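Side-chain contacts in catalase (Bacillus pumilus, PDB 4QOL), which probably breaks down hydrogen peroxide to water and oxygen at a heme iron and also shows peroxidase-like reactivity toward phenolic substrates: residues S339-Q344 and A350-I355; G62-F67 and F308-Q313; D126-N131 and Q334-S339. One frame throughout, in Å; residues are numbered along the deposited sequence.

A catalase heme can be held by segments far apart in sequence. Contacts 1 and 3 share helix 331-348 and Ser339, and both touch the heme; their centres lie about 14 Å apart, and they meet where Tyr340 CE2 packs on Val128 CG1 at 3.9 Å. Contact 2 stands farther off, its centre about 16 Å from that of contact 1 and about 18 Å from that of contact 3, with the Thr311 side chain about 7 Å from a heme. It nevertheless reaches contact 1 through Ile355 CG2, which lies 3.5 Å from Gln313 NE2, whereas the nearest atoms of contacts 2 and 3 are about 9 Å apart. All three touch the second subunit of the tetramer.

Contact 1 of 3, residues S339-Q344 and A350-I355; sequences SYPDTQ and ANYMRI. With HEM (protoporphyrin IX containing Fe), chain E.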
loop_
_atom_site.group_PDB
_atom_site.type_symbol
_atom_site.label_atom_id
_atom_site.label_comp_id
_atom_site.label_asym_id
_atom_site.label_seq_id
_atom_site.Cartn_x
_atom_site.Cartn_y
_atom_site.Cartn_z
ATOM N N SER A 339 -17.896 1.267 -7.856
ATOM C CA SER A 339 -17.122 0.186 -7.282
ATOM C C SER A 339 -15.909 -0.165 -8.126
ATOM O O SER A 339 -14.853 -0.475 -7.563
ATOM C CB SER A 339 -18.045 -1.030 -7.028
ATOM O OG SER A 339 -17.282 -2.218 -6.791
ATOM N N TYR A 340 -15.966 -0.067 -9.457
ATOM C CA TYR A 340 -14.823 -0.523 -10.232
ATOM C C TYR A 340 -13.602 0.359 -10.094
ATOM O O TYR A 340 -12.531 -0.118 -9.741
ATOM C CB TYR A 340 -15.207 -0.816 -11.690
ATOM C CG TYR A 340 -16.099 -1.950 -11.941
ATOM C CD1 TYR A 340 -17.390 -2.009 -11.419
ATOM C CD2 TYR A 340 -15.643 -3.084 -12.600
ATOM C CE1 TYR A 340 -18.216 -3.086 -11.588
ATOM C CE2 TYR A 340 -16.524 -4.159 -12.865
ATOM C CZ TYR A 340 -17.815 -4.122 -12.383
ATOM O OH TYR A 340 -18.685 -5.197 -12.608
ATOM N N PRO A 341 -13.717 1.697 -10.321
ATOM C CA PRO A 341 -12.528 2.551 -10.165
ATOM C C PRO A 341 -12.094 2.621 -8.718
ATOM O O PRO A 341 -10.876 2.602 -8.461
ATOM C CB PRO A 341 -12.984 3.955 -10.703
ATOM C CG PRO A 341 -14.178 3.636 -11.546
ATOM C CD PRO A 341 -14.853 2.462 -10.893
ATOM N N ASP A 342 -13.029 2.497 -7.790
ATOM C CA ASP A 342 -12.699 2.334 -6.363
ATOM C C ASP A 342 -11.788 1.179 -6.074
ATOM O O ASP A 342 -10.739 1.317 -5.476
ATOM C CB ASP A 342 -13.978 2.279 -5.528
ATOM C CG ASP A 342 -13.677 2.295 -4.094
ATOM O OD1 ASP A 342 -12.999 3.277 -3.611
ATOM O OD2 ASP A 342 -14.021 1.326 -3.334
ATOM N N THR A 343 -12.191 -0.021 -6.512
ATOM C CA THR A 343 -11.405 -1.214 -6.202
ATOM C C THR A 343 -10.053 -1.120 -6.948
ATOM O O THR A 343 -9.039 -1.612 -6.448
ATOM C CB THR A 343 -12.213 -2.503 -6.529
ATOM O OG1 THR A 343 -11.588 -3.612 -5.869
ATOM C CG2 THR A 343 -12.191 -2.861 -7.997
ATOM N N GLN A 344 -10.081 -0.555 -8.155
ATOM C CA GLN A 344 -8.886 -0.460 -8.983
ATOM C C GLN A 344 -7.793 0.466 -8.422
ATOM O O GLN A 344 -6.600 0.128 -8.445
ATOM C CB GLN A 344 -9.230 -0.062 -10.409
ATOM C CG GLN A 344 -9.920 -1.239 -11.132
ATOM C CD GLN A 344 -10.928 -0.864 -12.150
ATOM O OE1 GLN A 344 -11.018 0.333 -12.568
ATOM N NE2 GLN A 344 -11.663 -1.837 -12.618
ATOM N N ALA A 350 -3.253 4.378 -7.311
ATOM C CA ALA A 350 -3.901 5.660 -7.726
ATOM C C ALA A 350 -3.740 5.962 -9.206
ATOM O O ALA A 350 -4.660 6.543 -9.858
ATOM C CB ALA A 350 -3.378 6.812 -6.865
ATOM N N ASN A 351 -2.559 5.699 -9.750
ATOM C CA ASN A 351 -2.207 5.954 -11.147
ATOM C C ASN A 351 -2.389 4.762 -12.058
ATOM O O ASN A 351 -1.739 4.650 -13.114
ATOM C CB ASN A 351 -0.792 6.565 -11.249
ATOM C CG ASN A 351 -0.748 7.944 -10.715
ATOM O OD1 ASN A 351 -1.603 8.758 -11.050
ATOM N ND2 ASN A 351 0.185 8.212 -9.809
ATOM N N TYR A 352 -3.377 3.910 -11.762
ATOM C CA TYR A 352 -3.597 2.722 -12.601
ATOM C C TYR A 352 -3.982 3.015 -14.012
ATOM O O TYR A 352 -3.730 2.190 -14.925
ATOM C CB TYR A 352 -4.645 1.776 -11.941
ATOM C CG TYR A 352 -6.113 2.337 -12.130
ATOM C CD1 TYR A 352 -6.703 3.284 -11.269
ATOM C CD2 TYR A 352 -6.914 1.834 -13.144
ATOM C CE1 TYR A 352 -8.029 3.720 -11.440
ATOM C CE2 TYR A 352 -8.210 2.299 -13.341
ATOM C CZ TYR A 352 -8.765 3.228 -12.486
ATOM O OH TYR A 352 -10.051 3.689 -12.643
ATOM N N MET A 353 -4.538 4.207 -14.258
ATOM C CA MET A 353 -4.876 4.588 -15.645
ATOM C C MET A 353 -3.674 4.883 -16.551
ATOM O O MET A 353 -3.829 5.039 -17.776
ATOM C CB MET A 353 -5.864 5.770 -15.593
ATOM C CG MET A 353 -7.284 5.404 -15.145
ATOM S SD MET A 353 -8.086 4.172 -16.203
ATOM C CE MET A 353 -8.209 5.130 -17.724
ATOM N N ARG A 354 -2.488 4.954 -15.969
ATOM C CA ARG A 354 -1.228 5.026 -16.721
ATOM C C ARG A 354 -0.570 3.720 -17.080
ATOM O O ARG A 354 0.435 3.676 -17.805
ATOM C CB ARG A 354 -0.240 5.902 -15.924
ATOM C CG ARG A 354 -0.747 7.315 -15.596
ATOM C CD ARG A 354 -1.132 8.079 -16.862
ATOM N NE ARG A 354 -1.334 9.506 -16.564
ATOM C CZ ARG A 354 -1.424 10.471 -17.498
ATOM N NH1 ARG A 354 -1.312 10.201 -18.778
ATOM N NH2 ARG A 354 -1.624 11.713 -17.131
ATOM N N ILE A 355 -1.107 2.621 -16.571
ATOM C CA ILE A 355 -0.609 1.347 -16.941
ATOM C C ILE A 355 -0.983 1.153 -18.409
ATOM O O ILE A 355 -2.097 1.385 -18.772
ATOM C CB ILE A 355 -1.272 0.276 -16.087
ATOM C CG1 ILE A 355 -0.835 0.406 -14.632
ATOM C CG2 ILE A 355 -0.971 -1.149 -16.606
ATOM C CD1 ILE A 355 -1.632 -0.432 -13.654
HETATM C CHA HEM E . -15.156 -7.420 -11.902
HETATM C CHB HEM E . -18.004 -5.181 -8.676
HETATM C CHC HEM E . -21.982 -6.701 -11.259
HETATM C CHD HEM E . -18.981 -8.245 -14.736
HETATM C C1A HEM E . -15.595 -6.718 -10.791
HETATM C C2A HEM E . -14.759 -6.188 -9.756
HETATM C C3A HEM E . -15.561 -5.558 -8.856
HETATM C C4A HEM E . -16.880 -5.690 -9.326
HETATM C CMA HEM E . -15.250 -4.756 -7.625
HETATM C CAA HEM E . -13.267 -6.290 -9.743
HETATM C CBA HEM E . -12.771 -5.348 -10.860
HETATM C CGA HEM E . -11.296 -5.198 -10.850
HETATM O O1A HEM E . -10.756 -4.674 -11.846
HETATM O O2A HEM E . -10.617 -5.483 -9.838
HETATM C C1B HEM E . -19.324 -5.451 -9.136
HETATM C C2B HEM E . -20.479 -4.983 -8.434
HETATM C C3B HEM E . -21.589 -5.407 -9.119
HETATM C C4B HEM E . -21.111 -6.114 -10.316
HETATM C CMB HEM E . -20.438 -4.164 -7.169
HETATM C CAB HEM E . -23.006 -5.166 -8.840
HETATM C CBB HEM E . -23.345 -4.212 -7.970
HETATM C C1C HEM E . -21.497 -7.252 -12.445
HETATM C C2C HEM E . -22.276 -7.468 -13.559
HETATM C C3C HEM E . -21.436 -7.927 -14.526
HETATM C C4C HEM E . -20.109 -7.918 -14.034
HETATM C CMC HEM E . -23.782 -7.315 -13.591
HETATM C CAC HEM E . -21.791 -8.179 -15.882
HETATM C CBC HEM E . -22.822 -7.515 -16.374
HETATM C C1D HEM E . -17.695 -8.125 -14.189
HETATM C C2D HEM E . -16.511 -8.564 -14.929
HETATM C C3D HEM E . -15.439 -8.375 -14.153
HETATM C C4D HEM E . -15.978 -7.796 -12.927
HETATM C CMD HEM E . -16.582 -9.145 -16.310
HETATM C CAD HEM E . -13.994 -8.655 -14.478
HETATM C CBD HEM E . -13.501 -7.456 -15.319
HETATM C CGD HEM E . -12.077 -7.797 -15.646
HETATM O O1D HEM E . -11.888 -8.545 -16.599
HETATM O O2D HEM E . -11.112 -7.339 -14.977
HETATM N NA HEM E . -16.926 -6.376 -10.533
HETATM N NB HEM E . -19.771 -6.102 -10.226
HETATM N NC HEM E . -20.170 -7.453 -12.756
HETATM N ND HEM E . -17.346 -7.666 -12.992
HETATM FE FE HEM E . -18.515 -6.918 -11.667
HETATM O O HOH W 1 -11.454 2.262 -14.283
#
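Gln344 sets its CB over the middle of the Tyr352 ring, 3.9 Å from the centroid and 10° off the normal, a CH-pi contact that joins helix 331-348 to the 3-10 segment after it. On the opposite face Met353 CG lies toward the rim, which leaves the ring sandwiched. At its phenol end, Pro341 CB touches Tyr352 OH at 3.5 Å. A water in the ring plane bridges the polar ends: it donates to Gln344 OE1 at 2.6 Å and hydrogen-bonds to Tyr352 OH at the same distance. The Gln344 chain bends at chi2, turning the amide 59° against the ring; OE1 serves the water while NE2 points back toward the heme. This NE2 donates to the propionate oxygen O1A of the heme over 3.1 Å, nearly straight at 162°, and also bonds the carbonyl of Phe316. Arg54, Arg94 and Arg347 hold the heme by further hydrogen bonds. One turn before Gln344, Tyr340 brings its OH to 2.0 Å from the heme iron, with its CE2 3.2 Å from the pyrrole nitrogen NA. A tyrosine as proximal iron ligand, presented by a buried helix, is the hallmark of the catalase heme site.

Contact 2 of 3, residues G62-F67 and F308-Q313; sequences GAYGVF and FAETEQ
Where strand 60-69 of the catalase beta-barrel runs past the short helix 307-312, Tyr64 reaches Glu310 and Gly62 lies against Thr311. Tyr64 OH donates to Glu310 OE1 at 2.6 Å, meeting that oxygen's anti lone pair, the one turned away from OE2. The carboxylate oxygen comes in at the edge of the ring, near its plane, and sits 3.1 Å from Tyr64 CE1. Ring and carboxylate planes are 43° apart, and the two side chains cross at about a right angle. Glu310 gets there with CG anti to its carbonyl carbon (chi1 -65°) and an extended chain beyond. Its other oxygen, OE2, takes the backbone N-H of Asn306, so both ends of the carboxylate are tied down. Arg302 forms a cation-pi pair with the Tyr64 ring, which also meets Phe92.

Gly62 lets the backbones draw close: a CB there would lie only 2.7 Å from Thr311 OG1, a clash. Thr311 CG2 instead packs on Gly62 N at 3.6 Å. A water completes the join, accepting from Gly62 N at 2.9 Å and hydrogen-bonding to Thr311 OG1 at 3.0 Å. The helix ends in a wider pi-type turn; beside it the Gln313 side chain folds back, NE2 donating to Ala309 O over 3.1 Å. Thr311 O and Glu312 O accept from Arg54 and Arg347 respectively, two of the arginines bound to the heme. The junction is a strand-to-helix contact of the catalase beta-barrel, beside the arginines of the heme pocket, with the Thr311 side chain about 7 Å from a heme.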
loop_
_atom_site.group_PDB
_atom_site.type_symbol
_atom_site.label_atom_id
_atom_site.label_comp_id
_atom_site.label_asym_id
_atom_site.label_seq_id
_atom_site.Cartn_x
_atom_site.Cartn_y
_atom_site.Cartn_z
ATOM N N GLY A 62 -6.978 -12.760 -21.217
ATOM C CA GLY A 62 -7.176 -11.587 -22.073
ATOM C C GLY A 62 -6.660 -11.757 -23.500
ATOM O O GLY A 62 -5.733 -12.506 -23.758
ATOM N N ALA A 63 -7.172 -10.942 -24.397
ATOM C CA ALA A 63 -6.675 -10.882 -25.774
ATOM C C ALA A 63 -7.014 -9.539 -26.391
ATOM O O ALA A 63 -7.986 -8.914 -26.001
ATOM C CB ALA A 63 -7.274 -11.999 -26.591
ATOM N N TYR A 64 -6.214 -9.133 -27.363
ATOM C CA TYR A 64 -6.547 -7.899 -28.151
ATOM C C TYR A 64 -7.204 -8.232 -29.469
ATOM O O TYR A 64 -7.093 -9.335 -29.987
ATOM C CB TYR A 64 -5.243 -7.162 -28.452
ATOM C CG TYR A 64 -4.537 -6.648 -27.249
ATOM C CD1 TYR A 64 -3.599 -7.432 -26.616
ATOM C CD2 TYR A 64 -4.709 -5.347 -26.814
ATOM C CE1 TYR A 64 -2.889 -6.948 -25.505
ATOM C CE2 TYR A 64 -3.998 -4.835 -25.732
ATOM C CZ TYR A 64 -3.107 -5.684 -25.062
ATOM O OH TYR A 64 -2.379 -5.160 -23.983
ATOM N N GLY A 65 -7.899 -7.236 -30.016
ATOM C CA GLY A 65 -8.495 -7.406 -31.285
ATOM C C GLY A 65 -9.002 -6.118 -31.872
ATOM O O GLY A 65 -8.528 -5.037 -31.551
ATOM N N VAL A 66 -9.931 -6.261 -32.789
ATOM C CA VAL A 66 -10.519 -5.130 -33.522
ATOM C C VAL A 66 -12.032 -5.272 -33.592
ATOM O O VAL A 66 -12.553 -6.359 -33.763
ATOM C CB VAL A 66 -9.930 -5.004 -34.962
ATOM C CG1 VAL A 66 -10.581 -3.879 -35.722
ATOM C CG2 VAL A 66 -8.432 -4.757 -34.889
ATOM N N PHE A 67 -12.725 -4.167 -33.387
ATOM C CA PHE A 67 -14.125 -4.060 -33.669
ATOM C C PHE A 67 -14.402 -3.229 -34.931
ATOM O O PHE A 67 -13.864 -2.175 -35.080
ATOM C CB PHE A 67 -14.866 -3.393 -32.493
ATOM C CG PHE A 67 -16.339 -3.236 -32.764
ATOM C CD1 PHE A 67 -17.196 -4.304 -32.566
ATOM C CD2 PHE A 67 -16.866 -2.021 -33.163
ATOM C CE1 PHE A 67 -18.539 -4.201 -32.808
ATOM C CE2 PHE A 67 -18.228 -1.910 -33.402
ATOM C CZ PHE A 67 -19.052 -3.002 -33.255
ATOM N N PHE A 308 0.795 -10.726 -16.627
ATOM C CA PHE A 308 0.612 -9.831 -15.463
ATOM C C PHE A 308 0.359 -8.371 -15.911
ATOM O O PHE A 308 -0.553 -7.697 -15.412
ATOM C CB PHE A 308 1.814 -9.912 -14.530
ATOM C CG PHE A 308 1.751 -8.986 -13.359
ATOM C CD1 PHE A 308 1.142 -9.366 -12.189
ATOM C CD2 PHE A 308 2.226 -7.687 -13.462
ATOM C CE1 PHE A 308 1.048 -8.453 -11.128
ATOM C CE2 PHE A 308 2.173 -6.791 -12.377
ATOM C CZ PHE A 308 1.577 -7.153 -11.228
ATOM N N ALA A 309 1.250 -7.860 -16.744
ATOM C CA ALA A 309 1.286 -6.469 -17.004
ATOM C C ALA A 309 0.020 -6.017 -17.737
ATOM O O ALA A 309 -0.406 -4.869 -17.596
ATOM C CB ALA A 309 2.552 -6.060 -17.805
ATOM N N GLU A 310 -0.521 -6.906 -18.573
ATOM C CA GLU A 310 -1.646 -6.588 -19.466
ATOM C C GLU A 310 -2.942 -7.204 -18.987
ATOM O O GLU A 310 -3.889 -6.488 -18.761
ATOM C CB GLU A 310 -1.300 -7.048 -20.890
ATOM C CG GLU A 310 -0.119 -6.267 -21.464
ATOM C CD GLU A 310 0.410 -6.855 -22.722
ATOM O OE1 GLU A 310 -0.330 -6.796 -23.702
ATOM O OE2 GLU A 310 1.552 -7.407 -22.713
ATOM N N THR A 311 -2.985 -8.496 -18.741
ATOM C CA THR A 311 -4.247 -9.116 -18.313
ATOM C C THR A 311 -4.522 -8.902 -16.812
ATOM O O THR A 311 -5.612 -8.441 -16.442
ATOM C CB THR A 311 -4.315 -10.589 -18.712
ATOM O OG1 THR A 311 -4.123 -10.701 -20.128
ATOM C CG2 THR A 311 -5.596 -11.228 -18.319
ATOM N N GLU A 312 -3.526 -9.180 -15.973
ATOM C CA GLU A 312 -3.761 -9.072 -14.543
ATOM C C GLU A 312 -4.017 -7.617 -14.167
ATOM O O GLU A 312 -4.898 -7.351 -13.360
ATOM C CB GLU A 312 -2.659 -9.718 -13.734
ATOM C CG GLU A 312 -2.983 -9.717 -12.257
ATOM C CD GLU A 312 -4.146 -10.644 -11.875
ATOM O OE1 GLU A 312 -4.736 -10.409 -10.819
ATOM O OE2 GLU A 312 -4.422 -11.617 -12.622
ATOM N N GLN A 313 -3.302 -6.673 -14.786
ATOM C CA GLN A 313 -3.432 -5.261 -14.403
ATOM C C GLN A 313 -4.553 -4.494 -15.216
ATOM O O GLN A 313 -4.730 -3.355 -14.958
ATOM C CB GLN A 313 -2.125 -4.499 -14.649
ATOM C CG GLN A 313 -1.036 -4.770 -13.615
ATOM C CD GLN A 313 0.147 -3.858 -13.728
ATOM O OE1 GLN A 313 0.611 -3.304 -12.710
ATOM N NE2 GLN A 313 0.643 -3.698 -14.915
HETATM O O HOH W 2 -4.150 -13.394 -21.553
#

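Contact 3 of 3, residues D126-N131 and Q334-S339; sequences DLVGNN and QGRLFS. With HEM (protoporphyrin IX containing Fe), chain E.
Arg336 and Val128 meet on the proximal side of the catalase heme pocket, the side of the tyrosine ligand, where helix 331-348 faces the barrel strand 123-130. The CB of Arg336 points toward the strand, and from there the side chain runs across the macrocycle. CG lies 3.5 Å from HEM C3B and CD 3.6 Å from HEM CHC. A bend at chi3, 72°, then turns the end of the chain flat over the porphyrin: NE is 3.4 Å from HEM C1C, and the guanidinium presents one face to the pyrrole carbon C2C. At the tip, NH2 donates to Val128 O over 2.9 Å, almost straight at 172°; the carbonyl lies in the guanidinium plane, while the donor is tilted 28° from the carbonyl plane. The same NH2 bonds Tyr340 OH, tying the second-shell arginine to the iron ligand; Val128 CG1 packs 3.3 Å from Arg336 NH2. NH1 bonds His200 NE2. A leucine in place of Arg336, lacking the guanidinium, would probably leave Val128 O and Tyr340 OH without their shared donor and the pyrrole without a cation stacked on it. Farther along the strand Asn130 packs on the heme from the opposite, distal side, next to His57. A water closes the link beside the direct bond: it donates to Val128 O at 2.8 Å and accepts from Arg336 NH1 at 3.2 Å.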
loop_
_atom_site.group_PDB
_atom_site.type_symbol
_atom_site.label_atom_id
_atom_site.label_comp_id
_atom_site.label_asym_id
_atom_site.label_seq_id
_atom_site.Cartn_x
_atom_site.Cartn_y
_atom_site.Cartn_z
ATOM N N ASP A 126 -15.678 1.220 -21.956
ATOM C CA ASP A 126 -15.667 -0.140 -21.396
ATOM C C ASP A 126 -17.073 -0.681 -21.342
ATOM O O ASP A 126 -17.951 -0.071 -20.748
ATOM C CB ASP A 126 -15.104 -0.190 -19.943
ATOM C CG ASP A 126 -13.573 0.027 -19.810
ATOM O OD1 ASP A 126 -12.820 -0.225 -20.801
ATOM O OD2 ASP A 126 -13.173 0.492 -18.733
ATOM N N LEU A 127 -17.314 -1.805 -21.993
ATOM C CA LEU A 127 -18.594 -2.531 -21.878
ATOM C C LEU A 127 -18.294 -3.797 -21.091
ATOM O O LEU A 127 -17.739 -4.754 -21.619
ATOM C CB LEU A 127 -19.211 -2.875 -23.224
ATOM C CG LEU A 127 -20.551 -3.648 -23.226
ATOM C CD1 LEU A 127 -21.631 -2.862 -22.483
ATOM C CD2 LEU A 127 -20.983 -3.893 -24.648
ATOM N N VAL A 128 -18.626 -3.724 -19.821
ATOM C CA VAL A 128 -18.205 -4.735 -18.835
ATOM C C VAL A 128 -19.368 -5.720 -18.691
ATOM O O VAL A 128 -20.238 -5.599 -17.799
ATOM C CB VAL A 128 -17.752 -4.115 -17.470
ATOM C CG1 VAL A 128 -17.187 -5.217 -16.565
ATOM C CG2 VAL A 128 -16.765 -2.971 -17.693
ATOM N N GLY A 129 -19.395 -6.719 -19.565
ATOM C CA GLY A 129 -20.509 -7.643 -19.625
ATOM C C GLY A 129 -20.270 -8.973 -18.933
ATOM O O GLY A 129 -19.183 -9.279 -18.423
ATOM N N ASN A 130 -21.268 -9.847 -19.017
ATOM C CA ASN A 130 -21.168 -11.264 -18.692
ATOM C C ASN A 130 -21.755 -12.069 -19.830
ATOM O O ASN A 130 -22.467 -11.493 -20.674
ATOM C CB ASN A 130 -21.976 -11.611 -17.405
ATOM C CG ASN A 130 -21.215 -11.440 -16.113
ATOM O OD1 ASN A 130 -19.983 -11.349 -16.054
ATOM N ND2 ASN A 130 -21.982 -11.496 -15.010
ATOM N N ASN A 131 -21.567 -13.353 -19.860
ATOM C CA ASN A 131 -22.292 -14.207 -20.855
ATOM C C ASN A 131 -23.787 -14.200 -20.652
ATOM O O ASN A 131 -24.544 -13.894 -21.587
ATOM C CB ASN A 131 -21.741 -15.655 -20.912
ATOM C CG ASN A 131 -21.979 -16.456 -19.641
ATOM O OD1 ASN A 131 -21.945 -15.913 -18.546
ATOM N ND2 ASN A 131 -22.166 -17.780 -19.796
ATOM N N GLN A 334 -25.811 1.553 -11.183
ATOM C CA GLN A 334 -25.388 2.737 -10.483
ATOM C C GLN A 334 -24.225 2.499 -9.500
ATOM O O GLN A 334 -23.303 3.286 -9.435
ATOM C CB GLN A 334 -26.571 3.425 -9.792
ATOM C CG GLN A 334 -27.641 3.941 -10.745
ATOM C CD GLN A 334 -27.372 5.304 -11.318
ATOM O OE1 GLN A 334 -27.076 6.239 -10.583
ATOM N NE2 GLN A 334 -27.427 5.424 -12.612
ATOM N N GLY A 335 -24.317 1.453 -8.710
ATOM C CA GLY A 335 -23.254 1.110 -7.806
ATOM C C GLY A 335 -21.970 0.739 -8.506
ATOM O O GLY A 335 -20.869 1.004 -7.997
ATOM N N ARG A 336 -22.093 0.026 -9.612
ATOM C CA ARG A 336 -20.891 -0.400 -10.389
ATOM C C ARG A 336 -20.112 0.759 -10.836
ATOM O O ARG A 336 -18.898 0.740 -10.917
ATOM C CB ARG A 336 -21.312 -1.272 -11.591
ATOM C CG ARG A 336 -21.978 -2.600 -11.233
ATOM C CD ARG A 336 -22.404 -3.378 -12.487
ATOM N NE ARG A 336 -21.210 -3.919 -13.181
ATOM C CZ ARG A 336 -21.155 -4.262 -14.452
ATOM N NH1 ARG A 336 -22.193 -4.094 -15.194
ATOM N NH2 ARG A 336 -20.053 -4.768 -14.979
ATOM N N LEU A 337 -20.824 1.847 -11.184
ATOM C CA LEU A 337 -20.147 3.031 -11.658
ATOM C C LEU A 337 -19.069 3.492 -10.647
ATOM O O LEU A 337 -18.034 4.007 -11.053
ATOM C CB LEU A 337 -21.157 4.194 -11.820
ATOM C CG LEU A 337 -22.333 3.948 -12.775
ATOM C CD1 LEU A 337 -23.343 5.121 -12.767
ATOM C CD2 LEU A 337 -21.811 3.705 -14.188
ATOM N N PHE A 338 -19.374 3.357 -9.383
ATOM C CA PHE A 338 -18.441 3.660 -8.262
ATOM C C PHE A 338 -17.410 2.524 -8.000
ATOM O O PHE A 338 -16.228 2.800 -7.859
ATOM C CB PHE A 338 -19.210 3.975 -6.976
ATOM C CG PHE A 338 -18.326 3.986 -5.758
ATOM C CD1 PHE A 338 -17.402 5.007 -5.619
ATOM C CD2 PHE A 338 -18.311 2.948 -4.862
ATOM C CE1 PHE A 338 -16.505 4.988 -4.579
ATOM C CE2 PHE A 338 -17.452 2.971 -3.756
ATOM C CZ PHE A 338 -16.571 4.002 -3.622
ATOM N N SER A 339 -17.896 1.267 -7.856
ATOM C CA SER A 339 -17.122 0.186 -7.282
ATOM C C SER A 339 -15.909 -0.165 -8.126
ATOM O O SER A 339 -14.853 -0.475 -7.563
ATOM C CB SER A 339 -18.045 -1.030 -7.028
ATOM O OG SER A 339 -17.282 -2.218 -6.791
HETATM C CHA HEM E . -15.156 -7.420 -11.902
HETATM C CHB HEM E . -18.004 -5.181 -8.676
HETATM C CHC HEM E . -21.982 -6.701 -11.259
HETATM C CHD HEM E . -18.981 -8.245 -14.736
HETATM C C1A HEM E . -15.595 -6.718 -10.791
HETATM C C2A HEM E . -14.759 -6.188 -9.756
HETATM C C3A HEM E . -15.561 -5.558 -8.856
HETATM C C4A HEM E . -16.880 -5.690 -9.326
HETATM C CMA HEM E . -15.250 -4.756 -7.625
HETATM C CAA HEM E . -13.267 -6.290 -9.743
HETATM C CBA HEM E . -12.771 -5.348 -10.860
HETATM C CGA HEM E . -11.296 -5.198 -10.850
HETATM O O1A HEM E . -10.756 -4.674 -11.846
HETATM O O2A HEM E . -10.617 -5.483 -9.838
HETATM C C1B HEM E . -19.324 -5.451 -9.136
HETATM C C2B HEM E . -20.479 -4.983 -8.434
HETATM C C3B HEM E . -21.589 -5.407 -9.119
HETATM C C4B HEM E . -21.111 -6.114 -10.316
HETATM C CMB HEM E . -20.438 -4.164 -7.169
HETATM C CAB HEM E . -23.006 -5.166 -8.840
HETATM C CBB HEM E . -23.345 -4.212 -7.970
HETATM C C1C HEM E . -21.497 -7.252 -12.445
HETATM C C2C HEM E . -22.276 -7.468 -13.559
HETATM C C3C HEM E . -21.436 -7.927 -14.526
HETATM C C4C HEM E . -20.109 -7.918 -14.034
HETATM C CMC HEM E . -23.782 -7.315 -13.591
HETATM C CAC HEM E . -21.791 -8.179 -15.882
HETATM C CBC HEM E . -22.822 -7.515 -16.374
HETATM C C1D HEM E . -17.695 -8.125 -14.189
HETATM C C2D HEM E . -16.511 -8.564 -14.929
HETATM C C3D HEM E . -15.439 -8.375 -14.153
HETATM C C4D HEM E . -15.978 -7.796 -12.927
HETATM C CMD HEM E . -16.582 -9.145 -16.310
HETATM C CAD HEM E . -13.994 -8.655 -14.478
HETATM C CBD HEM E . -13.501 -7.456 -15.319
HETATM C CGD HEM E . -12.077 -7.797 -15.646
HETATM O O1D HEM E . -11.888 -8.545 -16.599
HETATM O O2D HEM E . -11.112 -7.339 -14.977
HETATM N NA HEM E . -16.926 -6.376 -10.533
HETATM N NB HEM E . -19.771 -6.102 -10.226
HETATM N NC HEM E . -20.170 -7.453 -12.756
HETATM N ND HEM E . -17.346 -7.666 -12.992
HETATM FE FE HEM E . -18.515 -6.918 -11.667
HETATM O O HOH W 3 -22.463 -3.969 -18.336
#